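Local coordinates for 16L protein (Yaba-like disease virus, PDB 6TQP) that probably inhibits apoptosis of the infected host cell as a poxviral Bcl-2-like protein, by binding death-promoting peptides in the manner of its Bcl-2 relatives, at residues S67-D72 against D84-S89. Sequence-based numbering, arbitrary orientation.
Sequences SLLKVD and DQIIES
Leu-69 lays its CD2 methyl along the side chain of Gln-85, 3.6 Å from NE2, 3.9 Å from CD and 4.0 Å from CB, and the two side chains pass each other pointing in opposite directions. Gln-85 suits this place because its amide does two things: it covers the leucine methyl, helped by CB, and it reaches water. The side chain stays extended beyond CG (chi2 179°), which brings the amide over the methyl with NE2 directed to two waters. The carbonyls Leu-68 O and Leu-69 O, just before the chain turns at Lys-70, each accept from one of these waters, at 2.8 Å and 2.7 Å. Both waters in turn accept weakly from Gln-85 NE2, and a weak bond to His-81 O draws on the same nitrogen. The amide nitrogen is thus met by three weak acceptors, which must share its two hydrogens.

The other branch of Leu-69, CD1, meets CD1 of Ile-86 at 4.4 Å, a loose apolar touch. The two methyls of the branched leucine therefore face different partners, CD2 the Gln-85 amide and CD1 the apolar Ile-86. Immediately after it, Lys-70 turns the chain with positive phi (54°) in a Schellman motif, its N bonding back to Ser-67 O at 3.2 Å; its long side chain leads away from helix 76-92, fitting for an exposed charge.

The contact joins the C-terminal end of helix 38-68 to the middle of helix 76-92 in the helical bundle of a Bcl-2 fold. Leu-68, Gln-85, Glu-88 and Ser-89 pack on the bound peptide, whereas Ile-86 reaches Ile-102 and Ile-109 of helix 96-113 and Ile-129 of helix 120-134.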
ATOM      1  N   SER A  67      10.601 -11.382  -0.212  1.00 35.33           N
ATOM      2  CA  SER A  67      11.281 -12.649   0.045  1.00 37.58           C
ATOM      3  C   SER A  67      10.865 -13.210   1.397  1.00 33.33           C
ATOM      4  O   SER A  67      10.587 -14.407   1.532  1.00 36.85           O
ATOM      5  CB  SER A  67      12.800 -12.477  -0.004  1.00 31.84           C
ATOM      6  OG  SER A  67      13.442 -13.690   0.334  1.00 35.36           O
ATOM      7  N   LEU A  68      10.823 -12.357   2.417  1.00 38.79           N
ATOM      8  CA  LEU A  68      10.363 -12.819   3.720  1.00 31.51           C
ATOM      9  C   LEU A  68       8.938 -13.347   3.636  1.00 35.32           C
ATOM     10  O   LEU A  68       8.621 -14.395   4.211  1.00 37.61           O
ATOM     11  CB  LEU A  68      10.440 -11.688   4.742  1.00 34.59           C
ATOM     12  CG  LEU A  68      11.818 -11.118   5.056  1.00 37.97           C
ATOM     13  CD1 LEU A  68      11.675 -10.004   6.098  1.00 30.15           C
ATOM     14  CD2 LEU A  68      12.762 -12.189   5.556  1.00 35.93           C
ATOM     15  N   LEU A  69       8.067 -12.633   2.918  1.00 34.36           N
ATOM     16  CA  LEU A  69       6.658 -13.003   2.814  1.00 29.90           C
ATOM     17  C   LEU A  69       6.420 -14.202   1.906  1.00 37.00           C
ATOM     18  O   LEU A  69       5.272 -14.653   1.798  1.00 37.94           O
ATOM     19  CB  LEU A  69       5.843 -11.822   2.287  1.00 29.53           C
ATOM     20  CG  LEU A  69       5.864 -10.550   3.124  1.00 34.32           C
ATOM     21  CD1 LEU A  69       5.245  -9.408   2.334  1.00 32.86           C
ATOM     22  CD2 LEU A  69       5.126 -10.781   4.419  1.00 35.43           C
ATOM     23  N   LYS A  70       7.458 -14.711   1.243  1.00 31.03           N
ATOM     24  CA  LYS A  70       7.331 -15.853   0.329  1.00 33.33           C
ATOM     25  C   LYS A  70       6.262 -15.590  -0.733  1.00 38.57           C
ATOM     26  O   LYS A  70       5.384 -16.419  -0.985  1.00 38.89           O
ATOM     27  CB  LYS A  70       7.021 -17.131   1.110  1.00 49.50           C
ATOM     28  CG  LYS A  70       7.963 -17.383   2.285  1.00 75.35           C
ATOM     29  CD  LYS A  70       7.400 -18.414   3.265  1.00 68.14           C
ATOM     30  CE  LYS A  70       7.479 -19.820   2.711  1.00 87.88           C
ATOM     31  NZ  LYS A  70       8.890 -20.273   2.560  1.00123.64           N
ATOM     32  N   VAL A  71       6.361 -14.432  -1.388  1.00 37.47           N
ATOM     33  CA  VAL A  71       5.320 -14.016  -2.325  1.00 38.37           C
ATOM     34  C   VAL A  71       5.211 -14.942  -3.521  1.00 37.84           C
ATOM     35  O   VAL A  71       4.242 -14.846  -4.283  1.00 43.69           O
ATOM     36  CB  VAL A  71       5.561 -12.584  -2.828  1.00 42.94           C
ATOM     37  CG1 VAL A  71       5.528 -11.612  -1.667  1.00 42.64           C
ATOM     38  CG2 VAL A  71       6.874 -12.515  -3.618  1.00 42.29           C
ATOM     39  N   ASP A  72       6.198 -15.804  -3.743  1.00 46.93           N
ATOM     40  CA  ASP A  72       6.065 -16.770  -4.824  1.00 51.66           C
ATOM     41  C   ASP A  72       4.992 -17.809  -4.518  1.00 56.34           C
ATOM     42  O   ASP A  72       4.486 -18.450  -5.442  1.00 58.99           O
ATOM     43  CB  ASP A  72       7.413 -17.441  -5.094  1.00 55.74           C
ATOM     44  CG  ASP A  72       7.894 -18.284  -3.924  1.00 84.52           C
ATOM     45  OD1 ASP A  72       7.655 -19.510  -3.938  1.00108.17           O
ATOM     46  OD2 ASP A  72       8.502 -17.720  -2.989  1.00 93.64           O
ATOM     47  N   ASP A  84      -2.019 -11.015   7.047  1.00 33.52           N
ATOM     48  CA  ASP A  84      -1.922 -10.794   8.482  1.00 41.44           C
ATOM     49  C   ASP A  84      -0.592 -10.154   8.862  1.00 33.25           C
ATOM     50  O   ASP A  84      -0.547  -9.304   9.758  1.00 32.43           O
ATOM     51  CB  ASP A  84      -2.142 -12.113   9.217  1.00 49.18           C
ATOM     52  CG  ASP A  84      -3.568 -12.611   9.077  1.00 47.95           C
ATOM     53  OD1 ASP A  84      -4.477 -11.771   8.923  1.00 43.25           O
ATOM     54  OD2 ASP A  84      -3.785 -13.829   9.110  1.00 50.04           O
ATOM     55  N   GLN A  85       0.499 -10.527   8.189  1.00 30.66           N
ATOM     56  CA  GLN A  85       1.788  -9.913   8.504  1.00 32.50           C
ATOM     57  C   GLN A  85       1.797  -8.435   8.125  1.00 33.80           C
ATOM     58  O   GLN A  85       2.315  -7.598   8.874  1.00 28.73           O
ATOM     59  CB  GLN A  85       2.925 -10.661   7.803  1.00 39.66           C
ATOM     60  CG  GLN A  85       3.183 -12.049   8.386  1.00 63.54           C
ATOM     61  CD  GLN A  85       4.285 -12.804   7.667  1.00 67.73           C
ATOM     62  OE1 GLN A  85       5.423 -12.848   8.134  1.00 54.41           O
ATOM     63  NE2 GLN A  85       3.951 -13.412   6.530  1.00 74.77           N
ATOM     64  N   ILE A  86       1.200  -8.084   6.983  1.00 30.92           N
ATOM     65  CA  ILE A  86       1.181  -6.680   6.583  1.00 27.53           C
ATOM     66  C   ILE A  86       0.272  -5.887   7.519  1.00 28.63           C
ATOM     67  O   ILE A  86       0.632  -4.804   8.006  1.00 29.79           O
ATOM     68  CB  ILE A  86       0.760  -6.554   5.102  1.00 27.30           C
ATOM     69  CG1 ILE A  86       1.824  -7.187   4.200  1.00 32.58           C
ATOM     70  CG2 ILE A  86       0.571  -5.103   4.725  1.00 35.15           C
ATOM     71  CD1 ILE A  86       1.432  -7.279   2.706  1.00 35.77           C
ATOM     72  N   ILE A  87      -0.914  -6.425   7.810  1.00 27.44           N
ATOM     73  CA  ILE A  87      -1.810  -5.772   8.762  1.00 27.98           C
ATOM     74  C   ILE A  87      -1.106  -5.562  10.100  1.00 35.51           C
ATOM     75  O   ILE A  87      -1.202  -4.489  10.706  1.00 34.60           O
ATOM     76  CB  ILE A  87      -3.106  -6.594   8.925  1.00 44.29           C
ATOM     77  CG1 ILE A  87      -3.852  -6.655   7.582  1.00 73.05           C
ATOM     78  CG2 ILE A  87      -3.949  -6.046  10.079  1.00 45.18           C
ATOM     79  CD1 ILE A  87      -5.358  -6.563   7.674  1.00153.13           C
ATOM     80  N   GLU A  88      -0.406  -6.583  10.590  1.00 33.23           N
ATOM     81  CA  GLU A  88       0.284  -6.456  11.874  1.00 32.06           C
ATOM     82  C   GLU A  88       1.323  -5.335  11.832  1.00 37.16           C
ATOM     83  O   GLU A  88       1.420  -4.522  12.760  1.00 36.71           O
ATOM     84  CB  GLU A  88       0.928  -7.788  12.243  1.00 42.46           C
ATOM     85  CG  GLU A  88       1.632  -7.763  13.565  1.00 52.66           C
ATOM     86  CD  GLU A  88       2.104  -9.130  13.992  1.00 92.16           C
ATOM     87  OE1 GLU A  88       1.378 -10.123  13.763  1.00113.10           O
ATOM     88  OE2 GLU A  88       3.208  -9.201  14.558  1.00 96.55           O
ATOM     89  N   SER A  89       2.103  -5.266  10.754  1.00 29.86           N
ATOM     90  CA  SER A  89       3.127  -4.233  10.659  1.00 34.98           C
ATOM     91  C   SER A  89       2.506  -2.849  10.626  1.00 35.30           C
ATOM     92  O   SER A  89       3.078  -1.890  11.162  1.00 34.10           O
ATOM     93  CB  SER A  89       3.985  -4.464   9.423  1.00 39.85           C
ATOM     94  OG  SER A  89       4.712  -5.672   9.553  1.00 45.26           O
TER
HETATM   95  O   HOH W   1       6.457 -15.486   5.557  1.00 53.53           O
HETATM   96  O   HOH W   2       4.078 -15.477   4.019  1.00 37.91           O